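Local coordinates for cytochrome c-552/4 domain-containing protein (Ignicoccus hospitalis KIN4/I, PDB 4QO5) that is of unknown function but, as a membrane-associated octaheme cytochrome c that also binds calcium, probably transfers electrons, at residues G351-K356 and A444-L449; T438-K443 and H507-L512; G448-D453 and E463-L468. All coordinates share one frame; numbering follows the deposited sequence.

Contact 1: residues G351-K356 and A444-L449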
ATOM      1  N   GLY A 351     -17.486 -28.232 -30.023  1.00 56.74           N
ATOM      2  CA  GLY A 351     -16.585 -29.252 -29.511  1.00 55.69           C
ATOM      3  C   GLY A 351     -16.400 -29.258 -28.004  1.00 54.02           C
ATOM      4  O   GLY A 351     -15.713 -30.125 -27.462  1.00 55.60           O
ATOM      5  N   LEU A 352     -17.006 -28.290 -27.323  1.00 46.97           N
ATOM      6  CA  LEU A 352     -16.952 -28.234 -25.868  1.00 43.44           C
ATOM      7  C   LEU A 352     -18.142 -28.971 -25.269  1.00 48.31           C
ATOM      8  O   LEU A 352     -19.098 -28.354 -24.809  1.00 47.43           O
ATOM      9  CB  LEU A 352     -16.928 -26.782 -25.387  1.00 42.16           C
ATOM     10  CG  LEU A 352     -15.727 -25.978 -25.886  1.00 43.96           C
ATOM     11  CD1 LEU A 352     -15.814 -24.539 -25.407  1.00 45.04           C
ATOM     12  CD2 LEU A 352     -14.425 -26.626 -25.429  1.00 45.46           C
ATOM     13  N   THR A 353     -18.068 -30.299 -25.279  1.00 54.34           N
ATOM     14  CA  THR A 353     -19.184 -31.149 -24.872  1.00 56.39           C
ATOM     15  C   THR A 353     -19.330 -31.268 -23.359  1.00 56.12           C
ATOM     16  O   THR A 353     -20.309 -31.825 -22.866  1.00 56.33           O
ATOM     17  CB  THR A 353     -19.032 -32.560 -25.459  1.00 57.50           C
ATOM     18  OG1 THR A 353     -17.741 -33.081 -25.121  1.00 55.13           O
ATOM     19  CG2 THR A 353     -19.165 -32.515 -26.970  1.00 59.84           C
ATOM     20  N   ILE A 354     -18.350 -30.750 -22.629  1.00 48.99           N
ATOM     21  CA  ILE A 354     -18.373 -30.797 -21.170  1.00 52.94           C
ATOM     22  C   ILE A 354     -19.587 -30.079 -20.588  1.00 50.87           C
ATOM     23  O   ILE A 354     -20.181 -30.539 -19.611  1.00 52.29           O
ATOM     24  CB  ILE A 354     -17.068 -30.220 -20.571  1.00 52.06           C
ATOM     25  CG1 ILE A 354     -15.943 -31.238 -20.730  1.00 57.18           C
ATOM     26  CG2 ILE A 354     -17.241 -29.863 -19.102  1.00 52.77           C
ATOM     27  CD1 ILE A 354     -14.802 -31.030 -19.783  1.00 56.86           C
ATOM     28  N   ALA A 355     -19.970 -28.969 -21.208  1.00 52.06           N
ATOM     29  CA  ALA A 355     -21.112 -28.185 -20.745  1.00 53.11           C
ATOM     30  C   ALA A 355     -22.399 -29.012 -20.663  1.00 51.15           C
ATOM     31  O   ALA A 355     -23.315 -28.668 -19.922  1.00 50.04           O
ATOM     32  CB  ALA A 355     -21.315 -26.976 -21.634  1.00 52.05           C
ATOM     33  N   LYS A 356     -22.456 -30.104 -21.418  1.00 50.38           N
ATOM     34  CA  LYS A 356     -23.609 -30.997 -21.401  1.00 53.78           C
ATOM     35  C   LYS A 356     -23.899 -31.553 -20.011  1.00 52.52           C
ATOM     36  O   LYS A 356     -25.058 -31.735 -19.635  1.00 53.67           O
ATOM     37  CB  LYS A 356     -23.384 -32.158 -22.365  1.00 54.80           C
ATOM     38  CG  LYS A 356     -23.396 -31.752 -23.813  1.00 60.64           C
ATOM     39  CD  LYS A 356     -24.728 -31.146 -24.157  1.00 63.18           C
ATOM     40  CE  LYS A 356     -25.118 -31.471 -25.579  1.00 63.91           C
ATOM     41  NZ  LYS A 356     -26.590 -31.621 -25.661  1.00 68.65           N
ATOM     42  N   ALA A 444      -9.761 -26.024 -21.494  1.00 28.25           N
ATOM     43  CA  ALA A 444      -8.686 -26.667 -20.739  1.00 32.20           C
ATOM     44  C   ALA A 444      -9.126 -28.036 -20.226  1.00 34.22           C
ATOM     45  O   ALA A 444      -8.357 -28.997 -20.248  1.00 33.96           O
ATOM     46  CB  ALA A 444      -8.253 -25.786 -19.580  1.00 26.71           C
ATOM     47  N   TRP A 445     -10.367 -28.123 -19.759  1.00 27.90           N
ATOM     48  CA  TRP A 445     -10.881 -29.388 -19.264  1.00 29.88           C
ATOM     49  C   TRP A 445     -11.110 -30.359 -20.420  1.00 34.09           C
ATOM     50  O   TRP A 445     -10.822 -31.546 -20.309  1.00 39.09           O
ATOM     51  CB  TRP A 445     -12.179 -29.177 -18.490  1.00 31.98           C
ATOM     52  CG  TRP A 445     -12.004 -28.547 -17.151  1.00 32.27           C
ATOM     53  CD1 TRP A 445     -10.899 -28.608 -16.340  1.00 30.34           C
ATOM     54  CD2 TRP A 445     -12.971 -27.757 -16.454  1.00 30.99           C
ATOM     55  NE1 TRP A 445     -11.126 -27.899 -15.184  1.00 32.18           N
ATOM     56  CE2 TRP A 445     -12.395 -27.373 -15.229  1.00 28.32           C
ATOM     57  CE3 TRP A 445     -14.277 -27.345 -16.747  1.00 31.20           C
ATOM     58  CZ2 TRP A 445     -13.072 -26.582 -14.301  1.00 32.06           C
ATOM     59  CZ3 TRP A 445     -14.952 -26.564 -15.820  1.00 32.34           C
ATOM     60  CH2 TRP A 445     -14.348 -26.186 -14.617  1.00 34.83           C
ATOM     61  N   GLN A 446     -11.611 -29.835 -21.533  1.00 32.50           N
ATOM     62  CA  GLN A 446     -11.874 -30.645 -22.721  1.00 34.28           C
ATOM     63  C   GLN A 446     -10.610 -31.255 -23.320  1.00 40.22           C
ATOM     64  O   GLN A 446     -10.640 -32.367 -23.844  1.00 42.63           O
ATOM     65  CB  GLN A 446     -12.575 -29.798 -23.787  1.00 37.28           C
ATOM     66  CG  GLN A 446     -13.153 -30.604 -24.936  1.00 41.86           C
ATOM     67  CD  GLN A 446     -14.458 -31.282 -24.575  1.00 46.27           C
ATOM     68  OE1 GLN A 446     -15.383 -30.650 -24.061  1.00 46.84           O
ATOM     69  NE2 GLN A 446     -14.545 -32.577 -24.854  1.00 49.57           N
ATOM     70  N   SER A 447      -9.503 -30.524 -23.250  1.00 38.79           N
ATOM     71  CA  SER A 447      -8.268 -30.942 -23.905  1.00 43.42           C
ATOM     72  C   SER A 447      -7.370 -31.750 -22.978  1.00 41.52           C
ATOM     73  O   SER A 447      -6.368 -32.316 -23.411  1.00 41.30           O
ATOM     74  CB  SER A 447      -7.503 -29.728 -24.440  1.00 42.82           C
ATOM     75  OG  SER A 447      -6.861 -29.027 -23.388  1.00 46.25           O
ATOM     76  N   GLY A 448      -7.725 -31.791 -21.701  1.00 38.94           N
ATOM     77  CA  GLY A 448      -6.976 -32.575 -20.738  1.00 35.26           C
ATOM     78  C   GLY A 448      -5.832 -31.825 -20.081  1.00 38.09           C
ATOM     79  O   GLY A 448      -5.023 -32.419 -19.379  1.00 41.32           O
ATOM     80  N   LEU A 449      -5.752 -30.517 -20.303  1.00 37.40           N
ATOM     81  CA  LEU A 449      -4.734 -29.716 -19.634  1.00 40.79           C
ATOM     82  C   LEU A 449      -5.032 -29.641 -18.139  1.00 42.11           C
ATOM     83  O   LEU A 449      -4.118 -29.540 -17.317  1.00 46.42           O
ATOM     84  CB  LEU A 449      -4.648 -28.313 -20.244  1.00 40.24           C
ATOM     85  CG  LEU A 449      -3.710 -27.299 -19.582  1.00 39.40           C
ATOM     86  CD1 LEU A 449      -2.275 -27.814 -19.530  1.00 35.32           C
ATOM     87  CD2 LEU A 449      -3.777 -25.972 -20.325  1.00 41.73           C
TER
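Gly351, with positive phi, is the C-prime residue of a Schellman motif ending helix 341-349, its own N and Leu352 N reaching back to Ala348 O and Leu347 O. The chain it releases runs beside the C-terminal end of helix 413-447, where Gln446 projects to meet it. Gly351 O lies 3.4 Å from Gln446 CD, so the carboxamide passes directly by the helix end. Leu352 follows with CG anti to its carbonyl carbon; CD2 crosses obliquely over Gln446 CB at 4.0 Å, while the same side chain packs on Val439 and Lys443 of the long helix. At Thr353, OG1 occupies the crowded position between backbone N and carbonyl carbon (chi1 53°), where it accepts Gln446 NE2 at 3.2 Å; the bond is bent (141° at the hydrogen), and OG1 lies 23° out of the amide plane. Ile354 N donates to Gln446 OE1 at 3.3 Å, in the carbonyl plane. The Ile354 side chain slides back past the glutamine, and its CD1 meets Trp445 CB at 3.5 Å. An alanine in place of Gln446 would probably loosen this turn from the helix, since both hydrogen bonds would go, together with CG and CD against Gly351 O and OE1 beside Ile354 CG1. The N-H of Ile354 can only donate and so needs OE1, which leaves NE2 facing the accepting Thr353 OG1 and probably fixes the amide's rotation.

Contact 2: residues T438-K443 and H507-L512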
ATOM      1  N   THR A 438     -14.091 -18.261 -18.659  1.00 23.38           N
ATOM      2  CA  THR A 438     -14.814 -19.477 -18.304  1.00 24.34           C
ATOM      3  C   THR A 438     -14.833 -20.465 -19.479  1.00 27.50           C
ATOM      4  O   THR A 438     -14.678 -21.678 -19.291  1.00 27.21           O
ATOM      5  CB  THR A 438     -16.254 -19.170 -17.828  1.00 23.73           C
ATOM      6  OG1 THR A 438     -16.197 -18.317 -16.670  1.00 26.92           O
ATOM      7  CG2 THR A 438     -16.986 -20.453 -17.481  1.00 29.72           C
ATOM      8  N   VAL A 439     -15.008 -19.947 -20.690  1.00 25.67           N
ATOM      9  CA  VAL A 439     -14.992 -20.801 -21.876  1.00 24.94           C
ATOM     10  C   VAL A 439     -13.585 -21.353 -22.129  1.00 24.86           C
ATOM     11  O   VAL A 439     -13.431 -22.496 -22.564  1.00 28.43           O
ATOM     12  CB  VAL A 439     -15.540 -20.066 -23.127  1.00 33.36           C
ATOM     13  CG1 VAL A 439     -15.331 -20.897 -24.390  1.00 32.62           C
ATOM     14  CG2 VAL A 439     -17.022 -19.772 -22.940  1.00 33.18           C
ATOM     15  N   LEU A 440     -12.563 -20.539 -21.877  1.00 26.50           N
ATOM     16  CA  LEU A 440     -11.183 -21.020 -21.962  1.00 27.24           C
ATOM     17  C   LEU A 440     -10.947 -22.160 -20.960  1.00 29.39           C
ATOM     18  O   LEU A 440     -10.266 -23.136 -21.266  1.00 28.62           O
ATOM     19  CB  LEU A 440     -10.178 -19.888 -21.729  1.00 24.05           C
ATOM     20  CG  LEU A 440     -10.153 -18.805 -22.814  1.00 26.81           C
ATOM     21  CD1 LEU A 440      -9.316 -17.620 -22.391  1.00 26.42           C
ATOM     22  CD2 LEU A 440      -9.640 -19.379 -24.127  1.00 32.31           C
ATOM     23  N   LEU A 441     -11.520 -22.044 -19.770  1.00 27.12           N
ATOM     24  CA  LEU A 441     -11.400 -23.130 -18.799  1.00 30.10           C
ATOM     25  C   LEU A 441     -12.087 -24.410 -19.288  1.00 29.47           C
ATOM     26  O   LEU A 441     -11.552 -25.506 -19.113  1.00 28.50           O
ATOM     27  CB  LEU A 441     -11.933 -22.724 -17.430  1.00 29.52           C
ATOM     28  CG  LEU A 441     -11.695 -23.797 -16.356  1.00 35.46           C
ATOM     29  CD1 LEU A 441     -10.221 -24.212 -16.297  1.00 38.04           C
ATOM     30  CD2 LEU A 441     -12.142 -23.297 -15.020  1.00 40.56           C
ATOM     31  N   LEU A 442     -13.263 -24.276 -19.898  1.00 32.09           N
ATOM     32  CA  LEU A 442     -13.936 -25.436 -20.482  1.00 30.05           C
ATOM     33  C   LEU A 442     -13.066 -26.086 -21.561  1.00 31.91           C
ATOM     34  O   LEU A 442     -13.060 -27.303 -21.712  1.00 30.69           O
ATOM     35  CB  LEU A 442     -15.303 -25.054 -21.057  1.00 31.28           C
ATOM     36  CG  LEU A 442     -16.381 -24.657 -20.047  1.00 35.38           C
ATOM     37  CD1 LEU A 442     -17.644 -24.183 -20.766  1.00 37.75           C
ATOM     38  CD2 LEU A 442     -16.705 -25.809 -19.111  1.00 33.65           C
ATOM     39  N   LYS A 443     -12.321 -25.274 -22.305  1.00 28.42           N
ATOM     40  CA  LYS A 443     -11.384 -25.809 -23.290  1.00 32.74           C
ATOM     41  C   LYS A 443     -10.227 -26.551 -22.618  1.00 29.66           C
ATOM     42  O   LYS A 443      -9.761 -27.575 -23.111  1.00 32.55           O
ATOM     43  CB  LYS A 443     -10.835 -24.692 -24.186  1.00 34.61           C
ATOM     44  CG  LYS A 443     -11.874 -24.082 -25.109  1.00 43.29           C
ATOM     45  CD  LYS A 443     -11.254 -23.102 -26.105  1.00 48.60           C
ATOM     46  CE  LYS A 443     -12.277 -22.695 -27.166  1.00 55.77           C
ATOM     47  NZ  LYS A 443     -11.901 -21.441 -27.882  1.00 58.89           N
ATOM     48  N   HIS A 507      -2.879 -15.118 -21.032  1.00 26.60           N
ATOM     49  CA  HIS A 507      -2.082 -16.109 -20.310  1.00 29.10           C
ATOM     50  C   HIS A 507      -2.730 -17.489 -20.434  1.00 29.95           C
ATOM     51  O   HIS A 507      -2.062 -18.469 -20.788  1.00 29.35           O
ATOM     52  CB  HIS A 507      -1.822 -15.648 -18.874  1.00 24.14           C
ATOM     53  CG  HIS A 507      -0.905 -16.539 -18.090  1.00 28.31           C
ATOM     54  ND1 HIS A 507       0.162 -17.194 -18.673  1.00 41.18           N
ATOM     55  CD2 HIS A 507      -0.733 -16.670 -16.756  1.00 34.62           C
ATOM     56  CE1 HIS A 507       0.849 -17.824 -17.737  1.00 37.98           C
ATOM     57  NE2 HIS A 507       0.342 -17.511 -16.566  1.00 34.58           N
ATOM     58  N   MET A 508      -4.041 -17.556 -20.219  1.00 24.90           N
ATOM     59  CA  MET A 508      -4.757 -18.811 -20.431  1.00 21.05           C
ATOM     60  C   MET A 508      -4.642 -19.325 -21.867  1.00 24.02           C
ATOM     61  O   MET A 508      -4.424 -20.519 -22.088  1.00 26.48           O
ATOM     62  CB  MET A 508      -6.223 -18.675 -20.016  1.00 26.58           C
ATOM     63  CG  MET A 508      -6.400 -18.264 -18.560  1.00 27.93           C
ATOM     64  SD  MET A 508      -8.148 -18.218 -18.118  1.00 29.10           S
ATOM     65  CE  MET A 508      -8.578 -19.959 -18.208  1.00 32.18           C
ATOM     66  N   LYS A 509      -4.761 -18.425 -22.842  1.00 25.55           N
ATOM     67  CA  LYS A 509      -4.650 -18.822 -24.241  1.00 28.06           C
ATOM     68  C   LYS A 509      -3.265 -19.374 -24.580  1.00 30.23           C
ATOM     69  O   LYS A 509      -3.140 -20.344 -25.331  1.00 30.33           O
ATOM     70  CB  LYS A 509      -5.020 -17.655 -25.164  1.00 27.10           C
ATOM     71  CG  LYS A 509      -6.515 -17.396 -25.203  1.00 30.25           C
ATOM     72  CD  LYS A 509      -6.855 -16.029 -25.782  1.00 37.60           C
ATOM     73  CE  LYS A 509      -6.436 -15.905 -27.222  1.00 47.95           C
ATOM     74  NZ  LYS A 509      -6.987 -14.644 -27.814  1.00 54.91           N
ATOM     75  N   THR A 510      -2.226 -18.761 -24.024  1.00 26.48           N
ATOM     76  CA  THR A 510      -0.865 -19.231 -24.250  1.00 28.57           C
ATOM     77  C   THR A 510      -0.644 -20.645 -23.689  1.00 32.03           C
ATOM     78  O   THR A 510      -0.070 -21.510 -24.364  1.00 28.80           O
ATOM     79  CB  THR A 510       0.170 -18.236 -23.682  1.00 27.41           C
ATOM     80  OG1 THR A 510       0.165 -17.049 -24.490  1.00 28.22           O
ATOM     81  CG2 THR A 510       1.554 -18.840 -23.703  1.00 28.00           C
ATOM     82  N   LEU A 511      -1.128 -20.890 -22.474  1.00 30.53           N
ATOM     83  CA  LEU A 511      -1.040 -22.226 -21.882  1.00 30.92           C
ATOM     84  C   LEU A 511      -1.749 -23.282 -22.739  1.00 30.89           C
ATOM     85  O   LEU A 511      -1.214 -24.366 -22.970  1.00 30.88           O
ATOM     86  CB  LEU A 511      -1.589 -22.226 -20.456  1.00 32.12           C
ATOM     87  CG  LEU A 511      -0.687 -21.532 -19.431  1.00 38.44           C
ATOM     88  CD1 LEU A 511      -1.378 -21.427 -18.084  1.00 40.96           C
ATOM     89  CD2 LEU A 511       0.634 -22.272 -19.304  1.00 37.63           C
ATOM     90  N   LEU A 512      -2.947 -22.953 -23.216  1.00 26.87           N
ATOM     91  CA  LEU A 512      -3.674 -23.835 -24.123  1.00 31.91           C
ATOM     92  C   LEU A 512      -2.898 -24.103 -25.411  1.00 34.69           C
ATOM     93  O   LEU A 512      -2.835 -25.242 -25.877  1.00 36.07           O
ATOM     94  CB  LEU A 512      -5.056 -23.254 -24.444  1.00 31.41           C
ATOM     95  CG  LEU A 512      -6.060 -23.278 -23.291  1.00 36.77           C
ATOM     96  CD1 LEU A 512      -7.315 -22.477 -23.645  1.00 35.67           C
ATOM     97  CD2 LEU A 512      -6.418 -24.721 -22.944  1.00 35.82           C
TER
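Helices 413-447 and 498-520 are the first and third members of an up-down-up three-helix arrangement, with the antiparallel helix 464-485 completing it. Their segments 438-443 and 507-512 run almost parallel, crossing at 15° with their axes 10.3 Å apart, and the contact is apolar packing in the main, with methyl groups also lying against backbone atoms. Leu440 carries most of it. With CG anti to its carbonyl carbon, its branch spreads over the neighbouring helix: CD1 approaches Met508 CB at 4.0 Å, and CD2 divides its contacts between Lys509 CG and Leu512 CD1, each at 3.9 Å. Met508 and Leu512 point at the partner helix, Lys509 flanks them, and Leu440 crosses each of the three obliquely. Lys509 gives only the aliphatic part of its chain to this packing; beyond the bend at chi3 (64°) its NZ forms a salt bridge with Glu506.

A second kind of contact sets methyl groups against the backbone of helix 413-447. Leu512 CD1 lies 3.8 Å from Leu440 O. At the edge the same methyl makes a side-chain contact, 4.2 Å from Lys443 CB, whose extended chain then leads away from the partner helix.

Other faces of the two segments serve the assembly and the remaining helix. Leu441 points away and packs on Glu466 and Trp469 of helix 464-485, while the His507 ring stacks on Tyr464 of the third subunit and Leu511 packs on Leu514 of the second.

Met508 closes the interface at its lower-numbered end: the bend at chi3 (67°) turns its methyl inward, so that CE lies 3.9 Å from both Leu440 CB and Leu441 N.

Contact 3: residues G448-D453 and E463-L468. With CA (calcium ion), chain J.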
ATOM      1  N   GLY A 448      -7.725 -31.791 -21.701  1.00 38.94           N
ATOM      2  CA  GLY A 448      -6.976 -32.575 -20.738  1.00 35.26           C
ATOM      3  C   GLY A 448      -5.832 -31.825 -20.081  1.00 38.09           C
ATOM      4  O   GLY A 448      -5.023 -32.419 -19.379  1.00 41.32           O
ATOM      5  N   LEU A 449      -5.752 -30.517 -20.303  1.00 37.40           N
ATOM      6  CA  LEU A 449      -4.734 -29.716 -19.634  1.00 40.79           C
ATOM      7  C   LEU A 449      -5.032 -29.641 -18.139  1.00 42.11           C
ATOM      8  O   LEU A 449      -4.118 -29.540 -17.317  1.00 46.42           O
ATOM      9  CB  LEU A 449      -4.648 -28.313 -20.244  1.00 40.24           C
ATOM     10  CG  LEU A 449      -3.710 -27.299 -19.582  1.00 39.40           C
ATOM     11  CD1 LEU A 449      -2.275 -27.814 -19.530  1.00 35.32           C
ATOM     12  CD2 LEU A 449      -3.777 -25.972 -20.325  1.00 41.73           C
ATOM     13  N   ALA A 450      -6.318 -29.703 -17.799  1.00 35.10           N
ATOM     14  CA  ALA A 450      -6.754 -29.699 -16.408  1.00 33.33           C
ATOM     15  C   ALA A 450      -7.829 -30.752 -16.195  1.00 36.36           C
ATOM     16  O   ALA A 450      -8.510 -31.147 -17.142  1.00 37.48           O
ATOM     17  CB  ALA A 450      -7.274 -28.326 -16.014  1.00 31.48           C
ATOM     18  N   HIS A 451      -7.980 -31.187 -14.947  1.00 34.39           N
ATOM     19  CA  HIS A 451      -8.916 -32.250 -14.573  1.00 34.42           C
ATOM     20  C   HIS A 451     -10.086 -31.683 -13.780  1.00 32.13           C
ATOM     21  O   HIS A 451      -9.919 -30.773 -12.975  1.00 29.97           O
ATOM     22  CB  HIS A 451      -8.193 -33.317 -13.733  1.00 33.60           C
ATOM     23  CG  HIS A 451      -9.113 -34.204 -12.943  1.00 48.37           C
ATOM     24  ND1 HIS A 451      -9.347 -34.026 -11.594  1.00 45.51           N
ATOM     25  CD2 HIS A 451      -9.851 -35.279 -13.312  1.00 51.97           C
ATOM     26  CE1 HIS A 451     -10.190 -34.949 -11.169  1.00 48.22           C
ATOM     27  NE2 HIS A 451     -10.514 -35.721 -12.191  1.00 51.67           N
ATOM     28  N   VAL A 452     -11.277 -32.224 -13.997  1.00 35.11           N
ATOM     29  CA  VAL A 452     -12.437 -31.762 -13.252  1.00 32.92           C
ATOM     30  C   VAL A 452     -13.360 -32.937 -12.918  1.00 38.06           C
ATOM     31  O   VAL A 452     -13.465 -33.894 -13.687  1.00 38.92           O
ATOM     32  CB  VAL A 452     -13.194 -30.645 -14.016  1.00 37.24           C
ATOM     33  CG1 VAL A 452     -13.914 -31.209 -15.237  1.00 35.23           C
ATOM     34  CG2 VAL A 452     -14.165 -29.925 -13.093  1.00 36.16           C
ATOM     35  N   ASP A 453     -14.003 -32.859 -11.756  1.00 41.95           N
ATOM     36  CA  ASP A 453     -14.928 -33.889 -11.275  1.00 43.40           C
ATOM     37  C   ASP A 453     -15.927 -33.193 -10.350  1.00 45.40           C
ATOM     38  O   ASP A 453     -15.582 -32.839  -9.227  1.00 46.20           O
ATOM     39  CB  ASP A 453     -14.147 -34.981 -10.530  1.00 43.08           C
ATOM     40  CG  ASP A 453     -15.046 -35.995  -9.823  1.00 50.76           C
ATOM     41  OD1 ASP A 453     -16.261 -36.048 -10.110  1.00 53.74           O
ATOM     42  OD2 ASP A 453     -14.524 -36.759  -8.980  1.00 52.25           O
ATOM     43  N   GLU A 463      -5.795 -26.607  -9.811  1.00 25.01           N
ATOM     44  CA  GLU A 463      -4.679 -26.556 -10.742  1.00 25.03           C
ATOM     45  C   GLU A 463      -4.413 -25.133 -11.230  1.00 26.42           C
ATOM     46  O   GLU A 463      -5.262 -24.256 -11.105  1.00 29.14           O
ATOM     47  CB  GLU A 463      -4.912 -27.487 -11.932  1.00 28.16           C
ATOM     48  CG  GLU A 463      -4.999 -28.946 -11.571  1.00 32.92           C
ATOM     49  CD  GLU A 463      -5.535 -29.784 -12.723  1.00 38.28           C
ATOM     50  OE1 GLU A 463      -4.724 -30.238 -13.556  1.00 36.55           O
ATOM     51  OE2 GLU A 463      -6.767 -29.977 -12.795  1.00 29.89           O
ATOM     52  N   TYR A 464      -3.225 -24.923 -11.781  1.00 25.82           N
ATOM     53  CA  TYR A 464      -2.761 -23.581 -12.129  1.00 23.68           C
ATOM     54  C   TYR A 464      -3.674 -22.829 -13.099  1.00 26.42           C
ATOM     55  O   TYR A 464      -4.052 -21.694 -12.828  1.00 23.42           O
ATOM     56  CB  TYR A 464      -1.319 -23.622 -12.655  1.00 27.11           C
ATOM     57  CG  TYR A 464      -0.745 -22.252 -12.928  1.00 26.55           C
ATOM     58  CD1 TYR A 464      -0.523 -21.354 -11.891  1.00 28.85           C
ATOM     59  CD2 TYR A 464      -0.442 -21.846 -14.222  1.00 31.05           C
ATOM     60  CE1 TYR A 464      -0.010 -20.095 -12.133  1.00 29.83           C
ATOM     61  CE2 TYR A 464       0.073 -20.586 -14.472  1.00 30.90           C
ATOM     62  CZ  TYR A 464       0.287 -19.716 -13.418  1.00 33.35           C
ATOM     63  OH  TYR A 464       0.812 -18.464 -13.642  1.00 33.21           O
ATOM     64  N   ILE A 465      -4.036 -23.441 -14.221  1.00 23.36           N
ATOM     65  CA  ILE A 465      -4.920 -22.750 -15.167  1.00 28.81           C
ATOM     66  C   ILE A 465      -6.299 -22.458 -14.555  1.00 28.92           C
ATOM     67  O   ILE A 465      -6.948 -21.473 -14.911  1.00 25.84           O
ATOM     68  CB  ILE A 465      -5.064 -23.496 -16.522  1.00 29.46           C
ATOM     69  CG1 ILE A 465      -5.672 -22.553 -17.575  1.00 36.27           C
ATOM     70  CG2 ILE A 465      -5.881 -24.772 -16.363  1.00 29.96           C
ATOM     71  CD1 ILE A 465      -5.511 -23.004 -19.002  1.00 33.97           C
ATOM     72  N   GLU A 466      -6.731 -23.297 -13.613  1.00 24.19           N
ATOM     73  CA  GLU A 466      -8.002 -23.070 -12.930  1.00 24.10           C
ATOM     74  C   GLU A 466      -7.886 -21.856 -12.003  1.00 24.63           C
ATOM     75  O   GLU A 466      -8.816 -21.063 -11.870  1.00 24.90           O
ATOM     76  CB  GLU A 466      -8.429 -24.335 -12.167  1.00 27.31           C
ATOM     77  CG  GLU A 466      -8.774 -25.495 -13.108  1.00 29.40           C
ATOM     78  CD  GLU A 466      -8.733 -26.872 -12.459  1.00 27.06           C
ATOM     79  OE1 GLU A 466      -8.232 -27.004 -11.320  1.00 27.04           O
ATOM     80  OE2 GLU A 466      -9.194 -27.832 -13.111  1.00 30.26           O
ATOM     81  N   LYS A 467      -6.722 -21.684 -11.389  1.00 24.08           N
ATOM     82  CA  LYS A 467      -6.512 -20.525 -10.529  1.00 22.84           C
ATOM     83  C   LYS A 467      -6.421 -19.231 -11.346  1.00 25.92           C
ATOM     84  O   LYS A 467      -6.798 -18.159 -10.869  1.00 26.08           O
ATOM     85  CB  LYS A 467      -5.276 -20.730  -9.644  1.00 25.22           C
ATOM     86  CG  LYS A 467      -5.492 -21.824  -8.560  1.00 23.65           C
ATOM     87  CD  LYS A 467      -4.163 -22.193  -7.915  1.00 30.21           C
ATOM     88  CE  LYS A 467      -4.210 -23.553  -7.231  1.00 30.60           C
ATOM     89  NZ  LYS A 467      -5.204 -23.581  -6.130  1.00 34.33           N
ATOM     90  N   LEU A 468      -5.921 -19.331 -12.571  1.00 22.91           N
ATOM     91  CA  LEU A 468      -5.918 -18.178 -13.470  1.00 22.46           C
ATOM     92  C   LEU A 468      -7.355 -17.766 -13.770  1.00 24.53           C
ATOM     93  O   LEU A 468      -7.683 -16.585 -13.781  1.00 24.34           O
ATOM     94  CB  LEU A 468      -5.171 -18.500 -14.764  1.00 24.08           C
ATOM     95  CG  LEU A 468      -3.662 -18.722 -14.614  1.00 29.40           C
ATOM     96  CD1 LEU A 468      -3.038 -18.987 -15.979  1.00 28.12           C
ATOM     97  CD2 LEU A 468      -3.013 -17.512 -13.958  1.00 30.40           C
TER
HETATM   98 CA    CA J 609      -8.751 -29.459 -11.445  1.00 30.08          CA
HETATM   99  O   HOH W   1      -3.683 -28.433 -15.133  1.00 48.56           O
HETATM  100  O   HOH W   2      -8.370 -31.564 -10.410  1.00 30.41           O
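Glu463 OE2 is held by two grips: the calcium ion at 2.5 Å and the N-H of His451, which comes in on the syn lone pair at 2.8 Å along a nearly straight bond (168°). The carboxylate's other oxygen, OE1, receives water 1, which also donates to Leu449 O and so bridges the segments. Calcium would probably draw charge from OE2 and keep the group ionised. Glu466 chelates the ion with both oxygens, OE1 at 2.5 Å and OE2 at 2.4 Å. Each has another partner: OE2 takes the indole NE1 of Trp445, and OE1 accepts the N-H of Glu463, the N-cap residue of helix 464-485, from above the carboxylate plane. His451 contributes its carbonyl O, 2.3 Å from the metal, and its ND1 lies 2.9 Å from the metal-bound water 2. Beneath the site, Ala450 CB rests on Ile465 CG2, and Leu449 CD2 crosses Ile465 CD1 at about a right angle. Asp462 OD1 and Thr459 O complete seven coordinating oxygens, a mixture of carboxylate, backbone carbonyl and water typical of protein calcium sites, built here from an interhelical loop and a helix N terminus.

Overall arrangement
Along the chain, the turn at 351-356 comes first, and contact 1 closes a long excursion when helix 413-447 reaches its C-terminal end. Before that closure the same helix has already passed 438-443, whose partner 507-512 arrives only on helix 498-520, so contacts 1 and 2 cross. Contact 3 starts where contact 1 stops, sharing Gly448 and Leu449, and closes the short calcium-binding loop at the start of helix 464-485; it falls wholly within the span of contact 2. Contact 1 ties the turn to helix 413-447, which contacts 2 and 3 join to the two helices that follow. Leu449 packs on Leu512 between contacts 1 and 2; His507 NE2 meets Tyr464 OH between 2 and 3.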